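Local coordinates for putative ubiquinone biosynthesis protein (Nostoc punctiforme, PDB 3MSQ) that is of unproven function but belongs to the Coq4 family and probably takes part in the biosynthesis of ubiquinone or a related quinone, at residues Glu40-Val53 with Asp113-Thr125. Sequence-based numbering, arbitrary orientation.
Sequences EDALDQTQMAQLAV and DDISYLKMLWRST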
loop_
_atom_site.group_PDB
_atom_site.type_symbol
_atom_site.label_atom_id
_atom_site.label_comp_id
_atom_site.label_asym_id
_atom_site.label_seq_id
_atom_site.Cartn_x
_atom_site.Cartn_y
_atom_site.Cartn_z
ATOM N N GLU A 40 -5.042 -4.723 14.998
ATOM C CA GLU A 40 -6.197 -4.601 15.880
ATOM C C GLU A 40 -6.193 -3.237 16.550
ATOM O O GLU A 40 -7.221 -2.564 16.570
ATOM C CB GLU A 40 -6.092 -5.685 16.954
ATOM C CG GLU A 40 -7.256 -6.649 17.000
ATOM C CD GLU A 40 -7.315 -7.398 18.313
ATOM O OE1 GLU A 40 -6.565 -8.389 18.480
ATOM O OE2 GLU A 40 -8.084 -6.952 19.194
ATOM N N ASP A 41 -5.020 -2.835 17.079
ATOM C CA ASP A 41 -4.763 -1.559 17.759
ATOM C C ASP A 41 -5.007 -0.359 16.835
ATOM O O ASP A 41 -5.579 0.651 17.256
ATOM C CB ASP A 41 -3.316 -1.521 18.320
ATOM C CG ASP A 41 -2.986 -2.483 19.461
ATOM O OD1 ASP A 41 -3.918 -3.179 19.956
ATOM O OD2 ASP A 41 -1.796 -2.564 19.843
ATOM N N ALA A 42 -4.572 -0.477 15.570
ATOM C CA ALA A 42 -4.719 0.580 14.572
ATOM C C ALA A 42 -6.183 0.810 14.168
ATOM O O ALA A 42 -6.517 1.882 13.653
ATOM C CB ALA A 42 -3.877 0.262 13.366
ATOM N N LEU A 43 -7.063 -0.182 14.424
ATOM C CA LEU A 43 -8.473 -0.066 14.086
ATOM C C LEU A 43 -9.272 0.629 15.188
ATOM O O LEU A 43 -10.408 1.028 14.946
ATOM C CB LEU A 43 -9.084 -1.432 13.743
ATOM C CG LEU A 43 -8.463 -2.226 12.619
ATOM C CD1 LEU A 43 -8.970 -3.656 12.643
ATOM C CD2 LEU A 43 -8.715 -1.570 11.258
ATOM N N ASP A 44 -8.690 0.799 16.379
ATOM C CA ASP A 44 -9.362 1.448 17.516
ATOM C C ASP A 44 -9.770 2.900 17.252
ATOM O O ASP A 44 -10.727 3.405 17.851
ATOM C CB ASP A 44 -8.465 1.404 18.763
ATOM C CG ASP A 44 -8.115 0.020 19.309
ATOM O OD1 ASP A 44 -8.770 -0.996 18.884
ATOM O OD2 ASP A 44 -7.221 -0.053 20.181
ATOM N N GLN A 45 -9.024 3.568 16.370
ATOM C CA GLN A 45 -9.225 4.969 15.985
ATOM C C GLN A 45 -10.352 5.155 14.944
ATOM O O GLN A 45 -10.801 6.286 14.734
ATOM C CB GLN A 45 -7.901 5.559 15.468
ATOM C CG GLN A 45 -7.376 4.914 14.167
ATOM C CD GLN A 45 -5.917 5.218 13.901
ATOM O OE1 GLN A 45 -5.450 6.358 14.022
ATOM N NE2 GLN A 45 -5.165 4.202 13.490
ATOM N N THR A 46 -10.777 4.056 14.283
ATOM C CA THR A 46 -11.824 4.075 13.258
ATOM C C THR A 46 -13.239 4.228 13.847
ATOM O O THR A 46 -13.449 4.023 15.041
ATOM C CB THR A 46 -11.743 2.824 12.361
ATOM O OG1 THR A 46 -12.144 1.700 13.132
ATOM C CG2 THR A 46 -10.355 2.591 11.773
ATOM N N GLN A 47 -14.203 4.564 12.989
ATOM C CA GLN A 47 -15.607 4.705 13.331
ATOM C C GLN A 47 -16.259 3.339 13.613
ATOM O O GLN A 47 -17.140 3.257 14.471
ATOM C CB GLN A 47 -16.341 5.423 12.199
ATOM C CG GLN A 47 -17.732 5.880 12.590
ATOM C CD GLN A 47 -18.546 6.375 11.437
ATOM O OE1 GLN A 47 -18.032 6.902 10.447
ATOM N NE2 GLN A 47 -19.853 6.257 11.572
HETATM N N MSE A 48 -15.840 2.286 12.888
HETATM C CA MSE A 48 -16.350 0.918 13.034
HETATM C C MSE A 48 -16.056 0.392 14.429
HETATM O O MSE A 48 -16.866 -0.359 14.953
HETATM C CB MSE A 48 -15.791 -0.021 11.923
HETATM C CG MSE A 48 -16.096 -1.542 12.119
HETATM SE SE MSE A 48 -17.653 -2.370 11.180
HETATM C CE MSE A 48 -17.663 -4.162 11.971
ATOM N N ALA A 49 -14.942 0.819 15.047
ATOM C CA ALA A 49 -14.567 0.425 16.412
ATOM C C ALA A 49 -15.664 0.862 17.389
ATOM O O ALA A 49 -16.205 0.024 18.112
ATOM C CB ALA A 49 -13.219 1.042 16.797
ATOM N N GLN A 50 -16.060 2.145 17.332
ATOM C CA GLN A 50 -17.099 2.704 18.181
ATOM C C GLN A 50 -18.486 2.126 17.891
ATOM O O GLN A 50 -19.245 1.853 18.823
ATOM C CB GLN A 50 -17.101 4.232 18.077
ATOM C CG GLN A 50 -17.926 4.926 19.170
ATOM C CD GLN A 50 -17.541 4.478 20.567
ATOM O OE1 GLN A 50 -16.396 4.639 21.010
ATOM N NE2 GLN A 50 -18.476 3.861 21.281
ATOM N N LEU A 51 -18.809 1.954 16.612
ATOM C CA LEU A 51 -20.081 1.419 16.157
ATOM C C LEU A 51 -20.277 -0.023 16.635
ATOM O O LEU A 51 -21.387 -0.358 17.068
ATOM C CB LEU A 51 -20.113 1.486 14.640
ATOM C CG LEU A 51 -21.386 2.029 14.034
ATOM C CD1 LEU A 51 -21.251 3.515 13.747
ATOM C CD2 LEU A 51 -21.734 1.264 12.772
ATOM N N ALA A 52 -19.193 -0.863 16.583
ATOM C CA ALA A 52 -19.180 -2.251 17.071
ATOM C C ALA A 52 -19.536 -2.282 18.563
ATOM O O ALA A 52 -20.366 -3.087 18.989
ATOM C CB ALA A 52 -17.810 -2.876 16.862
ATOM N N VAL A 53 -18.932 -1.376 19.346
ATOM C CA VAL A 53 -19.198 -1.238 20.768
ATOM C C VAL A 53 -20.670 -0.807 20.974
ATOM O O VAL A 53 -21.373 -1.432 21.763
ATOM C CB VAL A 53 -18.191 -0.263 21.402
ATOM C CG1 VAL A 53 -18.666 0.182 22.777
ATOM C CG2 VAL A 53 -16.800 -0.891 21.471
ATOM N N ASP A 113 -11.412 2.224 28.522
ATOM C CA ASP A 113 -12.718 2.546 27.927
ATOM C C ASP A 113 -13.387 1.307 27.338
ATOM O O ASP A 113 -12.864 0.204 27.521
ATOM C CB ASP A 113 -12.577 3.679 26.887
ATOM C CG ASP A 113 -11.801 3.374 25.607
ATOM O OD1 ASP A 113 -11.075 2.352 25.572
ATOM O OD2 ASP A 113 -11.914 4.162 24.646
ATOM N N ASP A 114 -14.530 1.468 26.630
ATOM C CA ASP A 114 -15.221 0.306 26.062
ATOM C C ASP A 114 -14.450 -0.383 24.934
ATOM O O ASP A 114 -14.525 -1.614 24.840
ATOM C CB ASP A 114 -16.653 0.626 25.635
ATOM C CG ASP A 114 -17.633 1.099 26.711
ATOM O OD1 ASP A 114 -17.554 0.590 27.882
ATOM O OD2 ASP A 114 -18.561 1.872 26.360
ATOM N N ILE A 115 -13.711 0.388 24.082
ATOM C CA ILE A 115 -12.900 -0.189 22.991
ATOM C C ILE A 115 -11.707 -1.020 23.554
ATOM O O ILE A 115 -11.504 -2.159 23.123
ATOM C CB ILE A 115 -12.481 0.897 21.966
ATOM C CG1 ILE A 115 -13.696 1.318 21.121
ATOM C CG2 ILE A 115 -11.296 0.447 21.093
ATOM C CD1 ILE A 115 -13.549 2.650 20.374
ATOM N N SER A 116 -10.963 -0.472 24.555
ATOM C CA SER A 116 -9.874 -1.216 25.192
ATOM C C SER A 116 -10.448 -2.404 25.978
ATOM O O SER A 116 -9.822 -3.469 26.032
ATOM C CB SER A 116 -8.993 -0.317 26.053
ATOM O OG SER A 116 -9.753 0.517 26.906
ATOM N N TYR A 117 -11.680 -2.245 26.511
ATOM C CA TYR A 117 -12.338 -3.362 27.169
ATOM C C TYR A 117 -12.632 -4.531 26.170
ATOM O O TYR A 117 -12.256 -5.667 26.427
ATOM C CB TYR A 117 -13.622 -2.937 27.905
ATOM C CG TYR A 117 -14.393 -4.156 28.361
ATOM C CD1 TYR A 117 -13.805 -5.107 29.190
ATOM C CD2 TYR A 117 -15.668 -4.418 27.877
ATOM C CE1 TYR A 117 -14.461 -6.287 29.520
ATOM C CE2 TYR A 117 -16.361 -5.568 28.252
ATOM C CZ TYR A 117 -15.749 -6.504 29.071
ATOM O OH TYR A 117 -16.395 -7.663 29.425
ATOM N N LEU A 118 -13.332 -4.252 25.072
ATOM C CA LEU A 118 -13.694 -5.257 24.072
ATOM C C LEU A 118 -12.472 -5.953 23.501
ATOM O O LEU A 118 -12.532 -7.142 23.233
ATOM C CB LEU A 118 -14.528 -4.617 22.959
ATOM C CG LEU A 118 -15.006 -5.517 21.821
ATOM C CD1 LEU A 118 -15.872 -6.648 22.322
ATOM C CD2 LEU A 118 -15.713 -4.698 20.745
ATOM N N LYS A 119 -11.358 -5.220 23.362
ATOM C CA LYS A 119 -10.089 -5.746 22.872
ATOM C C LYS A 119 -9.590 -6.807 23.846
ATOM O O LYS A 119 -9.252 -7.909 23.416
ATOM C CB LYS A 119 -9.086 -4.593 22.757
ATOM C CG LYS A 119 -7.904 -4.860 21.848
ATOM C CD LYS A 119 -7.375 -3.561 21.251
ATOM C CE LYS A 119 -6.415 -2.900 22.149
ATOM N NZ LYS A 119 -5.780 -1.759 21.479
HETATM N N MSE A 120 -9.604 -6.489 25.165
HETATM C CA MSE A 120 -9.166 -7.399 26.221
HETATM C C MSE A 120 -10.098 -8.586 26.338
HETATM O O MSE A 120 -9.604 -9.709 26.317
HETATM C CB MSE A 120 -8.944 -6.681 27.556
HETATM C CG MSE A 120 -7.730 -5.733 27.525
HETATM SE SE MSE A 120 -6.085 -6.595 26.930
HETATM C CE MSE A 120 -5.808 -7.580 28.660
ATOM N N LEU A 121 -11.431 -8.365 26.325
ATOM C CA LEU A 121 -12.387 -9.476 26.372
ATOM C C LEU A 121 -12.129 -10.484 25.216
ATOM O O LEU A 121 -12.071 -11.698 25.427
ATOM C CB LEU A 121 -13.835 -8.961 26.357
ATOM C CG LEU A 121 -14.927 -10.036 26.362
ATOM C CD1 LEU A 121 -14.925 -10.804 27.640
ATOM C CD2 LEU A 121 -16.294 -9.454 26.074
ATOM N N TRP A 122 -11.932 -9.948 24.018
ATOM C CA TRP A 122 -11.664 -10.671 22.789
ATOM C C TRP A 122 -10.385 -11.526 22.915
ATOM O O TRP A 122 -10.437 -12.733 22.683
ATOM C CB TRP A 122 -11.563 -9.639 21.638
ATOM C CG TRP A 122 -10.994 -10.149 20.356
ATOM C CD1 TRP A 122 -9.780 -9.833 19.802
ATOM C CD2 TRP A 122 -11.631 -11.057 19.453
ATOM N NE1 TRP A 122 -9.611 -10.518 18.620
ATOM C CE2 TRP A 122 -10.742 -11.267 18.372
ATOM C CE3 TRP A 122 -12.880 -11.706 19.447
ATOM C CZ2 TRP A 122 -11.068 -12.101 17.294
ATOM C CZ3 TRP A 122 -13.192 -12.549 18.391
ATOM C CH2 TRP A 122 -12.298 -12.734 17.328
ATOM N N ARG A 123 -9.256 -10.893 23.307
ATOM C CA ARG A 123 -7.963 -11.545 23.454
ATOM C C ARG A 123 -7.951 -12.613 24.546
ATOM O O ARG A 123 -7.409 -13.688 24.327
ATOM C CB ARG A 123 -6.863 -10.511 23.660
ATOM C CG ARG A 123 -6.592 -9.644 22.436
ATOM C CD ARG A 123 -5.475 -8.629 22.668
ATOM N NE ARG A 123 -5.333 -7.768 21.494
ATOM C CZ ARG A 123 -4.511 -6.730 21.394
ATOM N NH1 ARG A 123 -3.724 -6.394 22.407
ATOM N NH2 ARG A 123 -4.471 -6.017 20.277
ATOM N N SER A 124 -8.588 -12.343 25.699
ATOM C CA SER A 124 -8.663 -13.280 26.839
ATOM C C SER A 124 -9.468 -14.518 26.544
ATOM O O SER A 124 -9.210 -15.568 27.143
ATOM C CB SER A 124 -9.336 -12.628 28.039
ATOM O OG SER A 124 -9.248 -11.222 28.018
ATOM N N THR A 125 -10.514 -14.372 25.705
ATOM C CA THR A 125 -11.469 -15.440 25.469
ATOM C C THR A 125 -11.482 -16.078 24.100
ATOM O O THR A 125 -11.855 -17.243 24.030
ATOM C CB THR A 125 -12.881 -15.024 25.924
ATOM O OG1 THR A 125 -13.391 -14.001 25.075
ATOM C CG2 THR A 125 -12.925 -14.560 27.374
#
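Lys119 and Arg123, one turn apart on helix 114-133, meet Glu40 and Asp41 at the C-terminal end of helix 32-42 and Asp44 in the turn after it, in a salt-bridge network. Asp41 OD1 joins the two bases, accepting from Lys119 NZ at 2.8 Å and from Arg123 NH2 at 2.9 Å. These donors reach it from opposite faces of the carboxylate plane. Lys119 leaves its backbone with CG anti to N, then bends at chi3 (86°), which also carries NZ to the syn lone pair of Asp44 OD2, 2.6 Å away. The ammonium thus spans two carboxylates. Arg123, extended from CG to NE, offers NE to Glu40 OE1 in a weak bond of 3.3 Å; the two flat groups stand nearly perpendicular (88°). Arg123 NH1 donates to Lys107 O.

Van der Waals contacts take over at helix 47-56. Val53 puts CG1 against Asp114 CB (3.5 Å), whose carboxylate pairs with Lys57, while Val53 CG2 touches Ile115 CG1 at 3.8 Å and also Leu118 CD2. Ile115 CG2 lies alongside the Asp44 carboxylate, and its CD1 packs on Ala49 CB (3.9 Å).

The axes of helix 47-53 and helix 114-125 cross at 77°, 9.9 Å apart at their closest. Within this all-helical Coq4-family fold, the contact ties two consecutive helices and their connecting turn to helix 114-133, with helix 60-68 packing against Leu118 and helix 156-172 against Glu40.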